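Local coordinates for peptidase M16 domain protein (Alicyclobacillus acidocaldarius subsp. acidocaldarius DSM 446, PDB 4XEA) that is a putative M16-like metallopeptidase that binds a metal ion and probably cleaves peptides at that metal site, at residues L196-G201 and H209-N214; F92-Y97 and F378-E383; T276-A281 and N403-E408; E296-K301 and A329-S334. All blocks are in the same frame, centred on the assembly; numbering follows the deposited sequence.

The contacts run from one α+β unit to the other. Contacts 1 and 2 both involve the six-stranded sheet, through strands 194-200 and 95-101, their centres about 18 Å apart. In the unit of the five-stranded sheet, contact 3 joins two helices and contact 4 a loop to a helix, their centres about 19 Å apart; those of contacts 1 and 4 are about 48 Å apart, across the chain's centre. Along the sequence, contacts 1 and 4 both fall between the two segments of contact 2, contact 4 also between those of contact 3, and the segments of contacts 2 and 3 alternate. Contact 2 thus ties a late helix back to the early sheet.

Contact 1: residues L196-G201 and H209-N214; sequences LVIAGG and HVIEEN
Leu-196 and Ile-211 meet tip to tip where helix 204-216 packs on one face of the six-stranded mixed sheet, a strand-to-helix contact of the α+β fold of M16 peptidases. The strand and helix follow each other closely in the chain, yet their backbones stay well separated, the nearest CA atoms, of Leu-196 and Ile-211, being 9.6 Å apart. Branched side chains bridge that distance without any polar bond. Leu-196 extends with CG opposite its own backbone N (chi1 -180°), which carries the CD2 methyl out toward the helix. Ile-211 answers with CG1 lying opposite its carbonyl carbon (chi1 -64°), and the nearly extended second torsion (chi2 160°) points CD1 at the strand. The two methyls, Leu-196 CD2 and Ile-211 CD1, touch at 3.7 Å. Two residues along the strand, Ile-198 also directs its CD1 at the same methyl, though more loosely, at 4.3 Å from Ile-211 CD1. One isoleucine methyl of the helix thus faces two strand side chains that project from the same face of the sheet. Val-109 and Leu-112 of helix 105-116 complete this layer around Ile-211 and Leu-196 respectively, and Val-20 of the neighbouring strand also touches Ile-211. Val-197 and Ala-199 face the other way, onto helix 367-379, so the strand is sandwiched between two helical layers. The Leu-196 CD2 methyl serves more than one atom of the isoleucine: besides CD1 it lies 4.0 Å from Ile-211 CG1 and 4.1 Å from Ile-211 CG2.

Contact 2: residues F92-Y97 and F378-E383; sequences FDHTAY and FLRGAE
Asp-93 and His-94, in the loop entering strand 95-101 of the six-stranded sheet, approach Arg-380 and Leu-379 at the end of helix 367-379, with the CA atoms of His-94 and Leu-379 7.8 Å apart. A Schellman motif finishes that helix, with Gly-381 at positive phi, and Arg-380 is the first residue past the helical turns. Further along the strand, Thr-95 and Tyr-97 touch Glu-64, on the helix whose HxxEH sequence supplies the nickel ligands His-61 and His-65, which Glu-136 joins. From the helix end the side chain of Arg-380 runs out extended from CG to NE and meets the aspartate side-on, in a two-nitrogen salt bridge. Arg-380 NH2 gives a nearly straight bond (169°) to the syn lone pair of Asp-93 OD1 at 3.0 Å. Arg-380 NE reaches Asp-93 OD2 at 2.9 Å, OD2 lying 22° out of the guanidinium plane; the carboxylate and guanidinium planes are 41° apart. Ser-310 OG, from the loop between strands 304-309 and 314-321 of the other sheet, also bonds Asp-93 OD2, so the carboxylate sits between the two sheet units. A leucine in place of Arg-380 would probably leave Asp-93 without its counter-charge and undo the clasp between the strand's entry and the helix end. Next to the ion pair, Leu-379 CD1 rests against His-94 CB at 3.9 Å. The imidazole is held through NE2 by Tyr-89 OH. The other ring nitrogen, His-94 ND1, makes a weak 3.3 Å hydrogen bond to Asp-93 OD1.

Contact 3: residues T276-A281 and N403-E408; sequences TILLDA and NARFQE
This is a buried, largely apolar contact between two helices beside the five-stranded sheet, in which Leu-278 of helix 265-283 packs against Phe-406 and Arg-405 of helix 399-409. A single methyl does the work: Leu-278 CD2 lies 4.0 Å from Phe-406 CB and 3.9 Å from Phe-406 N, arriving at the edge of the phenyl ring, near its plane. The two side chains cross at about a right angle, and the ring goes on to pack against Leu-336, Val-339 and Arg-340 of helix 325-342. The same methyl also meets Arg-405 CG at 4.1 Å. Arg-405 then folds away, bent at chi2 (88°) and chi3 (-78°), so that its NE bonds Glu-408 OE1 at 3.1 Å one turn on, while NH2 pairs with Glu-259. A methionine in its place would probably leave Glu-259 and Glu-408 without the positive charge they share. Leucine methyl against phenylalanine edge, with the charged end turned away from the leucine to acidic partners, joins neighbouring helices of the α-helical layer in an α+β domain of the M16 fold.

Contact 4: residues E296-K301 and A329-S334; sequences EGLVDK and AERIQS
Glu-296 and Arg-331 form a salt bridge between the loop after helix 288-295 and helix 325-342, in the α+β unit built on the five-stranded sheet. Helix 288-295 ends in a Schellman motif whose glycine, Gly-297, has positive phi, and the loop then carries Leu-298 to the same arginine. The ionic part is one-sided: Glu-296 OE2 stands 2.8 Å from Arg-331 NH1, at the guanidinium edge and near its plane, while Glu-296 OE1 is farther off at 3.4 Å from the same nitrogen. The carboxylate and guanidinium planes are turned 53° from each other. Glu-296 reaches across with an extended chain beyond CG, whereas Arg-331 curls, bent at chi2 (-77°) and chi3 (-61°), which brings its head back beside the loop. Its NH2 is taken by Ser-292 OG of helix 288-295, so two separate nitrogens are engaged by two residues around the helix end.

Van der Waals packing of the leucine against the arginine accompanies the bridge. Leu-298 crosses Arg-331 at about a right angle, its CD1 making an apolar contact with Arg-331 CG at 4.1 Å and approaching the guanidinium at 3.7 Å from Arg-331 NH1. Leu-293 lies against both side chains. Ala-329 and Ile-332 of the same helix turn instead onto Leu-253 of the sheet. Within the helix a serine hydroxyl closes a further bond: Ser-334 OG reaches the anti lone pair of Glu-330 OE2 at 2.8 Å.

Contact 1: residues L196-G201 and H209-N214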
loop_
_atom_site.group_PDB
_atom_site.type_symbol
_atom_site.label_atom_id
_atom_site.label_comp_id
_atom_site.label_asym_id
_atom_site.label_seq_id
_atom_site.Cartn_x
_atom_site.Cartn_y
_atom_site.Cartn_z
ATOM N N LEU A 196 15.720 14.144 -13.245
ATOM C CA LEU A 196 15.140 14.717 -12.028
ATOM C C LEU A 196 13.697 15.108 -12.324
ATOM O O LEU A 196 13.438 15.905 -13.241
ATOM C CB LEU A 196 15.925 15.962 -11.585
ATOM C CG LEU A 196 15.455 16.689 -10.317
ATOM C CD1 LEU A 196 15.527 15.739 -9.081
ATOM C CD2 LEU A 196 16.284 17.954 -10.098
ATOM N N VAL A 197 12.762 14.552 -11.542
ATOM C CA VAL A 197 11.319 14.750 -11.775
ATOM C C VAL A 197 10.672 15.082 -10.430
ATOM O O VAL A 197 10.954 14.437 -9.431
ATOM C CB VAL A 197 10.670 13.530 -12.438
ATOM C CG1 VAL A 197 9.223 13.772 -12.748
ATOM C CG2 VAL A 197 11.427 13.168 -13.778
ATOM N N ILE A 198 9.851 16.130 -10.425
ATOM C CA ILE A 198 9.252 16.651 -9.185
ATOM C C ILE A 198 7.800 16.982 -9.456
ATOM O O ILE A 198 7.494 17.658 -10.444
ATOM C CB ILE A 198 9.956 17.917 -8.711
ATOM C CG1 ILE A 198 11.466 17.726 -8.719
ATOM C CG2 ILE A 198 9.490 18.329 -7.266
ATOM C CD1 ILE A 198 12.231 18.961 -8.270
ATOM N N ALA A 199 6.909 16.514 -8.585
ATOM C CA ALA A 199 5.485 16.851 -8.669
ATOM C C ALA A 199 4.935 17.227 -7.296
ATOM O O ALA A 199 5.327 16.667 -6.260
ATOM C CB ALA A 199 4.667 15.727 -9.280
ATOM N N GLY A 200 4.048 18.218 -7.306
ATOM C CA GLY A 200 3.311 18.583 -6.104
ATOM C C GLY A 200 3.280 20.070 -5.808
ATOM O O GLY A 200 3.400 20.911 -6.722
ATOM N N GLY A 201 3.114 20.390 -4.523
ATOM C CA GLY A 201 2.885 21.779 -4.061
ATOM C C GLY A 201 4.135 22.627 -3.906
ATOM O O GLY A 201 4.510 22.971 -2.808
ATOM N N HIS A 209 15.168 27.599 -10.637
ATOM C CA HIS A 209 16.322 28.447 -10.375
ATOM C C HIS A 209 17.286 27.790 -9.365
ATOM O O HIS A 209 18.493 27.825 -9.539
ATOM C CB HIS A 209 15.802 29.807 -9.874
ATOM C CG HIS A 209 16.865 30.803 -9.561
ATOM N ND1 HIS A 209 17.652 31.387 -10.533
ATOM C CD2 HIS A 209 17.231 31.369 -8.387
ATOM C CE1 HIS A 209 18.476 32.253 -9.966
ATOM N NE2 HIS A 209 18.237 32.265 -8.665
ATOM N N VAL A 210 16.755 27.182 -8.317
ATOM C CA VAL A 210 17.594 26.451 -7.349
ATOM C C VAL A 210 18.398 25.305 -8.023
ATOM O O VAL A 210 19.590 25.077 -7.720
ATOM C CB VAL A 210 16.721 25.843 -6.226
ATOM C CG1 VAL A 210 17.534 24.873 -5.360
ATOM C CG2 VAL A 210 16.067 26.928 -5.394
ATOM N N ILE A 211 17.751 24.593 -8.943
ATOM C CA ILE A 211 18.398 23.452 -9.583
ATOM C C ILE A 211 19.537 23.994 -10.464
ATOM O O ILE A 211 20.661 23.511 -10.360
ATOM C CB ILE A 211 17.409 22.578 -10.421
ATOM C CG1 ILE A 211 16.340 21.934 -9.550
ATOM C CG2 ILE A 211 18.149 21.444 -11.167
ATOM C CD1 ILE A 211 15.104 21.476 -10.317
ATOM N N GLU A 212 19.249 25.022 -11.275
ATOM C CA GLU A 212 20.251 25.613 -12.196
ATOM C C GLU A 212 21.437 26.145 -11.405
ATOM O O GLU A 212 22.580 25.923 -11.766
ATOM C CB GLU A 212 19.657 26.761 -13.030
ATOM C CG GLU A 212 18.483 26.405 -13.957
ATOM C CD GLU A 212 18.886 26.003 -15.355
ATOM O OE1 GLU A 212 17.981 25.926 -16.213
ATOM O OE2 GLU A 212 20.084 25.737 -15.609
ATOM N N GLU A 213 21.153 26.824 -10.300
ATOM C CA GLU A 213 22.215 27.389 -9.462
ATOM C C GLU A 213 23.060 26.309 -8.803
ATOM O O GLU A 213 24.278 26.411 -8.766
ATOM C CB GLU A 213 21.643 28.355 -8.416
ATOM C CG GLU A 213 21.268 29.685 -9.009
ATOM C CD GLU A 213 22.489 30.448 -9.524
ATOM O OE1 GLU A 213 22.915 30.210 -10.682
ATOM O OE2 GLU A 213 23.035 31.265 -8.761
ATOM N N ASN A 214 22.414 25.259 -8.312
ATOM C CA ASN A 214 23.125 24.150 -7.697
ATOM C C ASN A 214 24.071 23.467 -8.683
ATOM O O ASN A 214 25.218 23.178 -8.343
ATOM C CB ASN A 214 22.107 23.114 -7.157
ATOM C CG ASN A 214 22.769 21.966 -6.425
ATOM O OD1 ASN A 214 23.378 21.086 -7.040
ATOM N ND2 ASN A 214 22.623 21.948 -5.100
#

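Contact 2: residues F92-Y97 and F378-E383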
loop_
_atom_site.group_PDB
_atom_site.type_symbol
_atom_site.label_atom_id
_atom_site.label_comp_id
_atom_site.label_asym_id
_atom_site.label_seq_id
_atom_site.Cartn_x
_atom_site.Cartn_y
_atom_site.Cartn_z
ATOM N N PHE A 92 16.194 -3.381 -11.920
ATOM C CA PHE A 92 16.982 -4.033 -12.965
ATOM C C PHE A 92 17.781 -3.049 -13.776
ATOM O O PHE A 92 18.932 -3.330 -14.162
ATOM C CB PHE A 92 16.057 -4.846 -13.882
ATOM C CG PHE A 92 15.330 -5.924 -13.168
ATOM C CD1 PHE A 92 16.043 -6.928 -12.498
ATOM C CD2 PHE A 92 13.960 -5.946 -13.126
ATOM C CE1 PHE A 92 15.389 -7.938 -11.813
ATOM C CE2 PHE A 92 13.302 -6.999 -12.457
ATOM C CZ PHE A 92 14.035 -7.969 -11.794
ATOM N N ASP A 93 17.158 -1.925 -14.112
ATOM C CA ASP A 93 17.716 -1.008 -15.088
ATOM C C ASP A 93 17.780 0.455 -14.655
ATOM O O ASP A 93 18.118 1.345 -15.473
ATOM C CB ASP A 93 16.978 -1.130 -16.445
ATOM C CG ASP A 93 15.476 -0.839 -16.352
ATOM O OD1 ASP A 93 14.975 -0.495 -15.259
ATOM O OD2 ASP A 93 14.783 -0.989 -17.377
ATOM N N HIS A 94 17.439 0.726 -13.399
ATOM C CA HIS A 94 17.689 2.061 -12.849
ATOM C C HIS A 94 17.827 1.994 -11.332
ATOM O O HIS A 94 17.458 0.988 -10.683
ATOM C CB HIS A 94 16.609 3.085 -13.305
ATOM C CG HIS A 94 15.252 2.883 -12.688
ATOM N ND1 HIS A 94 14.270 2.099 -13.267
ATOM C CD2 HIS A 94 14.710 3.378 -11.546
ATOM C CE1 HIS A 94 13.183 2.122 -12.500
ATOM N NE2 HIS A 94 13.419 2.911 -11.463
ATOM N N THR A 95 18.451 3.045 -10.790
ATOM C CA THR A 95 18.537 3.301 -9.364
ATOM C C THR A 95 17.925 4.677 -9.121
ATOM O O THR A 95 18.206 5.645 -9.866
ATOM C CB THR A 95 20.016 3.317 -8.858
ATOM O OG1 THR A 95 20.744 2.192 -9.374
ATOM C CG2 THR A 95 20.070 3.286 -7.335
ATOM N N ALA A 96 17.070 4.750 -8.100
ATOM C CA ALA A 96 16.292 5.952 -7.792
ATOM C C ALA A 96 16.462 6.408 -6.338
ATOM O O ALA A 96 16.477 5.576 -5.412
ATOM C CB ALA A 96 14.811 5.714 -8.067
ATOM N N TYR A 97 16.567 7.742 -6.188
ATOM C CA TYR A 97 16.631 8.469 -4.919
ATOM C C TYR A 97 15.473 9.469 -4.866
ATOM O O TYR A 97 15.241 10.232 -5.822
ATOM C CB TYR A 97 17.991 9.180 -4.787
ATOM C CG TYR A 97 19.161 8.215 -4.966
ATOM C CD1 TYR A 97 19.700 7.557 -3.868
ATOM C CD2 TYR A 97 19.652 7.886 -6.239
ATOM C CE1 TYR A 97 20.701 6.640 -3.997
ATOM C CE2 TYR A 97 20.697 6.953 -6.386
ATOM C CZ TYR A 97 21.207 6.332 -5.260
ATOM O OH TYR A 97 22.224 5.413 -5.361
ATOM N N PHE A 378 11.023 7.674 -19.332
ATOM C CA PHE A 378 12.137 8.481 -19.869
ATOM C C PHE A 378 13.439 7.689 -19.952
ATOM O O PHE A 378 14.065 7.592 -21.016
ATOM C CB PHE A 378 12.340 9.777 -19.059
ATOM C CG PHE A 378 13.559 10.528 -19.497
ATOM C CD1 PHE A 378 13.506 11.365 -20.586
ATOM C CD2 PHE A 378 14.767 10.311 -18.851
ATOM C CE1 PHE A 378 14.665 12.032 -21.030
ATOM C CE2 PHE A 378 15.934 10.926 -19.292
ATOM C CZ PHE A 378 15.897 11.773 -20.379
ATOM N N LEU A 379 13.828 7.057 -18.859
ATOM C CA LEU A 379 15.088 6.349 -18.803
ATOM C C LEU A 379 15.129 5.097 -19.732
ATOM O O LEU A 379 16.188 4.750 -20.263
ATOM C CB LEU A 379 15.453 5.971 -17.376
ATOM C CG LEU A 379 15.801 7.123 -16.404
ATOM C CD1 LEU A 379 16.106 6.559 -15.006
ATOM C CD2 LEU A 379 17.009 7.960 -16.922
ATOM N N ARG A 380 13.964 4.501 -19.968
ATOM C CA ARG A 380 13.820 3.378 -20.890
ATOM C C ARG A 380 13.687 3.792 -22.364
ATOM O O ARG A 380 13.388 2.951 -23.231
ATOM C CB ARG A 380 12.597 2.565 -20.451
ATOM C CG ARG A 380 12.983 1.640 -19.276
ATOM C CD ARG A 380 11.745 1.021 -18.605
ATOM N NE ARG A 380 12.167 0.340 -17.388
ATOM C CZ ARG A 380 11.388 -0.104 -16.398
ATOM N NH1 ARG A 380 10.057 -0.044 -16.472
ATOM N NH2 ARG A 380 11.964 -0.659 -15.335
ATOM N N GLY A 381 13.850 5.101 -22.641
ATOM C CA GLY A 381 14.097 5.584 -23.980
ATOM C C GLY A 381 13.086 6.567 -24.524
ATOM O O GLY A 381 13.288 7.051 -25.634
ATOM N N ALA A 382 12.012 6.854 -23.790
ATOM C CA ALA A 382 11.020 7.832 -24.258
ATOM C C ALA A 382 11.535 9.216 -23.886
ATOM O O ALA A 382 11.123 9.811 -22.920
ATOM C CB ALA A 382 9.663 7.541 -23.670
ATOM N N GLU A 383 12.497 9.674 -24.679
ATOM C CA GLU A 383 13.296 10.871 -24.406
ATOM C C GLU A 383 12.407 12.125 -24.362
ATOM O O GLU A 383 12.722 13.078 -23.671
ATOM C CB GLU A 383 14.442 10.948 -25.456
ATOM C CG GLU A 383 15.543 12.041 -25.245
ATOM C CD GLU A 383 16.586 11.667 -24.184
ATOM O OE1 GLU A 383 16.773 10.465 -23.884
ATOM O OE2 GLU A 383 17.212 12.596 -23.633
#

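Contact 3: residues T276-A281 and N403-E408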
loop_
_atom_site.group_PDB
_atom_site.type_symbol
_atom_site.label_atom_id
_atom_site.label_comp_id
_atom_site.label_asym_id
_atom_site.label_seq_id
_atom_site.Cartn_x
_atom_site.Cartn_y
_atom_site.Cartn_z
ATOM N N THR A 276 -0.853 -4.742 -20.103
ATOM C CA THR A 276 -1.615 -4.429 -18.890
ATOM C C THR A 276 -3.085 -4.768 -19.190
ATOM O O THR A 276 -3.752 -5.430 -18.369
ATOM C CB THR A 276 -1.416 -2.955 -18.462
ATOM O OG1 THR A 276 -0.023 -2.744 -18.201
ATOM C CG2 THR A 276 -2.198 -2.589 -17.216
ATOM N N ILE A 277 -3.563 -4.355 -20.375
ATOM C CA ILE A 277 -4.948 -4.603 -20.768
ATOM C C ILE A 277 -5.195 -6.089 -20.938
ATOM O O ILE A 277 -6.157 -6.618 -20.384
ATOM C CB ILE A 277 -5.352 -3.867 -22.066
ATOM C CG1 ILE A 277 -5.268 -2.359 -21.871
ATOM C CG2 ILE A 277 -6.781 -4.262 -22.466
ATOM C CD1 ILE A 277 -5.009 -1.575 -23.166
ATOM N N LEU A 278 -4.296 -6.755 -21.667
ATOM C CA LEU A 278 -4.441 -8.189 -21.956
ATOM C C LEU A 278 -4.458 -9.082 -20.720
ATOM O O LEU A 278 -5.300 -9.969 -20.606
ATOM C CB LEU A 278 -3.350 -8.639 -22.932
ATOM C CG LEU A 278 -3.453 -10.016 -23.569
ATOM C CD1 LEU A 278 -4.799 -10.239 -24.225
ATOM C CD2 LEU A 278 -2.315 -10.222 -24.576
ATOM N N LEU A 279 -3.526 -8.845 -19.812
ATOM C CA LEU A 279 -3.443 -9.616 -18.564
ATOM C C LEU A 279 -4.661 -9.403 -17.662
ATOM O O LEU A 279 -5.117 -10.339 -17.006
ATOM C CB LEU A 279 -2.147 -9.298 -17.826
ATOM C CG LEU A 279 -0.891 -9.779 -18.537
ATOM C CD1 LEU A 279 0.388 -9.372 -17.734
ATOM C CD2 LEU A 279 -0.909 -11.298 -18.802
ATOM N N ASP A 280 -5.206 -8.191 -17.654
ATOM C CA ASP A 280 -6.439 -7.941 -16.918
ATOM C C ASP A 280 -7.604 -8.725 -17.524
ATOM O O ASP A 280 -8.400 -9.326 -16.774
ATOM C CB ASP A 280 -6.800 -6.449 -16.840
ATOM C CG ASP A 280 -8.110 -6.218 -16.122
ATOM O OD1 ASP A 280 -8.225 -6.479 -14.896
ATOM O OD2 ASP A 280 -9.061 -5.820 -16.800
ATOM N N ALA A 281 -7.678 -8.739 -18.865
ATOM C CA ALA A 281 -8.748 -9.453 -19.579
ATOM C C ALA A 281 -8.635 -10.960 -19.367
ATOM O O ALA A 281 -9.644 -11.642 -19.236
ATOM C CB ALA A 281 -8.709 -9.116 -21.109
ATOM N N ASN A 403 -4.837 -9.562 -30.147
ATOM C CA ASN A 403 -4.598 -10.930 -30.634
ATOM C C ASN A 403 -3.147 -11.141 -31.092
ATOM O O ASN A 403 -2.550 -12.156 -30.739
ATOM C CB ASN A 403 -5.602 -11.352 -31.723
ATOM C CG ASN A 403 -7.008 -11.677 -31.154
ATOM O OD1 ASN A 403 -7.168 -12.534 -30.278
ATOM N ND2 ASN A 403 -8.019 -10.991 -31.659
ATOM N N ALA A 404 -2.569 -10.194 -31.840
ATOM C CA ALA A 404 -1.179 -10.341 -32.302
ATOM C C ALA A 404 -0.213 -10.423 -31.123
ATOM O O ALA A 404 0.727 -11.225 -31.121
ATOM C CB ALA A 404 -0.780 -9.200 -33.248
ATOM N N ARG A 405 -0.425 -9.590 -30.110
ATOM C CA ARG A 405 0.463 -9.597 -28.919
ATOM C C ARG A 405 0.384 -10.958 -28.199
ATOM O O ARG A 405 1.410 -11.528 -27.828
ATOM C CB ARG A 405 0.061 -8.458 -27.967
ATOM C CG ARG A 405 0.803 -8.416 -26.621
ATOM C CD ARG A 405 2.080 -7.602 -26.744
ATOM N NE ARG A 405 3.251 -8.237 -27.380
ATOM C CZ ARG A 405 4.268 -8.788 -26.715
ATOM N NH1 ARG A 405 5.334 -9.228 -27.358
ATOM N NH2 ARG A 405 4.230 -8.909 -25.393
ATOM N N PHE A 406 -0.837 -11.456 -28.004
ATOM C CA PHE A 406 -1.085 -12.759 -27.403
ATOM C C PHE A 406 -0.340 -13.883 -28.161
ATOM O O PHE A 406 0.381 -14.694 -27.568
ATOM C CB PHE A 406 -2.605 -13.039 -27.342
ATOM C CG PHE A 406 -2.941 -14.349 -26.689
ATOM C CD1 PHE A 406 -2.836 -15.539 -27.393
ATOM C CD2 PHE A 406 -3.300 -14.407 -25.345
ATOM C CE1 PHE A 406 -3.086 -16.778 -26.766
ATOM C CE2 PHE A 406 -3.556 -15.620 -24.725
ATOM C CZ PHE A 406 -3.454 -16.817 -25.442
ATOM N N GLN A 407 -0.498 -13.900 -29.490
ATOM C CA GLN A 407 0.100 -14.935 -30.354
ATOM C C GLN A 407 1.634 -14.929 -30.357
ATOM O O GLN A 407 2.270 -15.991 -30.408
ATOM C CB GLN A 407 -0.441 -14.776 -31.785
ATOM C CG GLN A 407 -1.948 -15.035 -31.909
ATOM C CD GLN A 407 -2.321 -16.495 -31.761
ATOM O OE1 GLN A 407 -1.508 -17.382 -32.028
ATOM N NE2 GLN A 407 -3.564 -16.756 -31.356
ATOM N N GLU A 408 2.203 -13.727 -30.301
ATOM C CA GLU A 408 3.643 -13.468 -30.234
ATOM C C GLU A 408 4.290 -13.966 -28.939
ATOM O O GLU A 408 5.444 -14.408 -28.910
ATOM C CB GLU A 408 3.878 -11.940 -30.192
ATOM C CG GLU A 408 4.243 -11.311 -31.440
ATOM C CD GLU A 408 4.264 -9.768 -31.362
ATOM O OE1 GLU A 408 3.884 -9.124 -30.331
ATOM O OE2 GLU A 408 4.674 -9.198 -32.385
#

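Contact 4: residues E296-K301 and A329-S334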
loop_
_atom_site.group_PDB
_atom_site.type_symbol
_atom_site.label_atom_id
_atom_site.label_comp_id
_atom_site.label_asym_id
_atom_site.label_seq_id
_atom_site.Cartn_x
_atom_site.Cartn_y
_atom_site.Cartn_z
ATOM N N GLU A 296 -13.792 -22.128 -7.107
ATOM C CA GLU A 296 -13.308 -23.496 -6.984
ATOM C C GLU A 296 -12.175 -23.636 -5.946
ATOM O O GLU A 296 -11.637 -24.727 -5.765
ATOM C CB GLU A 296 -12.828 -23.942 -8.365
ATOM C CG GLU A 296 -12.629 -25.415 -8.560
ATOM C CD GLU A 296 -12.607 -25.764 -10.032
ATOM O OE1 GLU A 296 -13.659 -25.562 -10.674
ATOM O OE2 GLU A 296 -11.552 -26.212 -10.557
ATOM N N GLY A 297 -11.808 -22.544 -5.272
ATOM C CA GLY A 297 -10.745 -22.572 -4.264
ATOM C C GLY A 297 -9.349 -22.876 -4.791
ATOM O O GLY A 297 -8.475 -23.274 -4.027
ATOM N N LEU A 298 -9.122 -22.667 -6.092
ATOM C CA LEU A 298 -7.814 -22.911 -6.715
ATOM C C LEU A 298 -6.829 -21.737 -6.540
ATOM O O LEU A 298 -5.621 -21.935 -6.679
ATOM C CB LEU A 298 -7.977 -23.261 -8.210
ATOM C CG LEU A 298 -8.627 -24.596 -8.588
ATOM C CD1 LEU A 298 -8.816 -24.732 -10.104
ATOM C CD2 LEU A 298 -7.795 -25.754 -8.060
ATOM N N VAL A 299 -7.357 -20.537 -6.255
ATOM C CA VAL A 299 -6.576 -19.338 -5.947
ATOM C C VAL A 299 -7.184 -18.565 -4.763
ATOM O O VAL A 299 -8.278 -18.885 -4.306
ATOM C CB VAL A 299 -6.531 -18.361 -7.152
ATOM C CG1 VAL A 299 -5.836 -19.010 -8.364
ATOM C CG2 VAL A 299 -7.934 -17.901 -7.517
ATOM N N ASP A 300 -6.472 -17.546 -4.275
ATOM C CA ASP A 300 -7.055 -16.559 -3.352
ATOM C C ASP A 300 -6.937 -15.164 -3.978
ATOM O O ASP A 300 -6.504 -15.041 -5.122
ATOM C CB ASP A 300 -6.443 -16.636 -1.930
ATOM C CG ASP A 300 -4.930 -16.405 -1.899
ATOM O OD1 ASP A 300 -4.409 -15.590 -2.668
ATOM O OD2 ASP A 300 -4.253 -17.045 -1.070
ATOM N N LYS A 301 -7.331 -14.120 -3.249
ATOM C CA LYS A 301 -7.303 -12.741 -3.790
ATOM C C LYS A 301 -5.928 -12.127 -4.031
ATOM O O LYS A 301 -5.840 -11.041 -4.614
ATOM C CB LYS A 301 -8.113 -11.784 -2.895
ATOM C CG LYS A 301 -9.597 -11.787 -3.188
ATOM C CD LYS A 301 -10.401 -12.663 -2.213
ATOM C CE LYS A 301 -11.907 -12.401 -2.345
ATOM N NZ LYS A 301 -12.741 -13.278 -1.470
ATOM N N ALA A 329 -2.188 -24.946 -12.695
ATOM C CA ALA A 329 -1.350 -24.888 -13.889
ATOM C C ALA A 329 -2.076 -25.426 -15.111
ATOM O O ALA A 329 -1.939 -24.861 -16.204
ATOM C CB ALA A 329 -0.051 -25.626 -13.676
ATOM N N GLU A 330 -2.823 -26.517 -14.956
ATOM C CA GLU A 330 -3.566 -27.077 -16.089
ATOM C C GLU A 330 -4.652 -26.121 -16.572
ATOM O O GLU A 330 -4.853 -25.970 -17.778
ATOM C CB GLU A 330 -4.196 -28.433 -15.747
ATOM C CG GLU A 330 -5.147 -28.963 -16.853
ATOM C CD GLU A 330 -6.644 -28.552 -16.663
ATOM O OE1 GLU A 330 -7.178 -28.718 -15.536
ATOM O OE2 GLU A 330 -7.303 -28.101 -17.641
ATOM N N ARG A 331 -5.361 -25.492 -15.626
ATOM C CA ARG A 331 -6.473 -24.596 -15.965
ATOM C C ARG A 331 -5.975 -23.368 -16.716
ATOM O O ARG A 331 -6.627 -22.891 -17.658
ATOM C CB ARG A 331 -7.235 -24.164 -14.702
ATOM C CG ARG A 331 -8.122 -25.261 -14.090
ATOM C CD ARG A 331 -9.422 -25.448 -14.881
ATOM N NE ARG A 331 -10.244 -24.234 -14.902
ATOM C CZ ARG A 331 -11.087 -23.863 -13.933
ATOM N NH1 ARG A 331 -11.251 -24.601 -12.825
ATOM N NH2 ARG A 331 -11.786 -22.737 -14.075
ATOM N N ILE A 332 -4.826 -22.845 -16.280
ATOM C CA ILE A 332 -4.189 -21.726 -16.969
ATOM C C ILE A 332 -3.810 -22.093 -18.409
ATOM O O ILE A 332 -4.105 -21.359 -19.329
ATOM C CB ILE A 332 -2.937 -21.248 -16.213
ATOM C CG1 ILE A 332 -3.350 -20.536 -14.917
ATOM C CG2 ILE A 332 -2.087 -20.363 -17.120
ATOM C CD1 ILE A 332 -2.209 -20.393 -13.873
ATOM N N GLN A 333 -3.156 -23.232 -18.595
ATOM C CA GLN A 333 -2.789 -23.679 -19.929
ATOM C C GLN A 333 -4.011 -23.960 -20.819
ATOM O O GLN A 333 -3.974 -23.667 -22.006
ATOM C CB GLN A 333 -1.906 -24.934 -19.848
ATOM C CG GLN A 333 -0.549 -24.657 -19.169
ATOM C CD GLN A 333 0.293 -25.913 -18.965
ATOM O OE1 GLN A 333 0.636 -26.597 -19.926
ATOM N NE2 GLN A 333 0.644 -26.202 -17.708
ATOM N N SER A 334 -5.086 -24.510 -20.254
ATOM C CA SER A 334 -6.322 -24.741 -21.018
ATOM C C SER A 334 -6.985 -23.463 -21.456
ATOM O O SER A 334 -7.382 -23.336 -22.609
ATOM C CB SER A 334 -7.336 -25.489 -20.176
ATOM O OG SER A 334 -7.002 -26.843 -20.123
#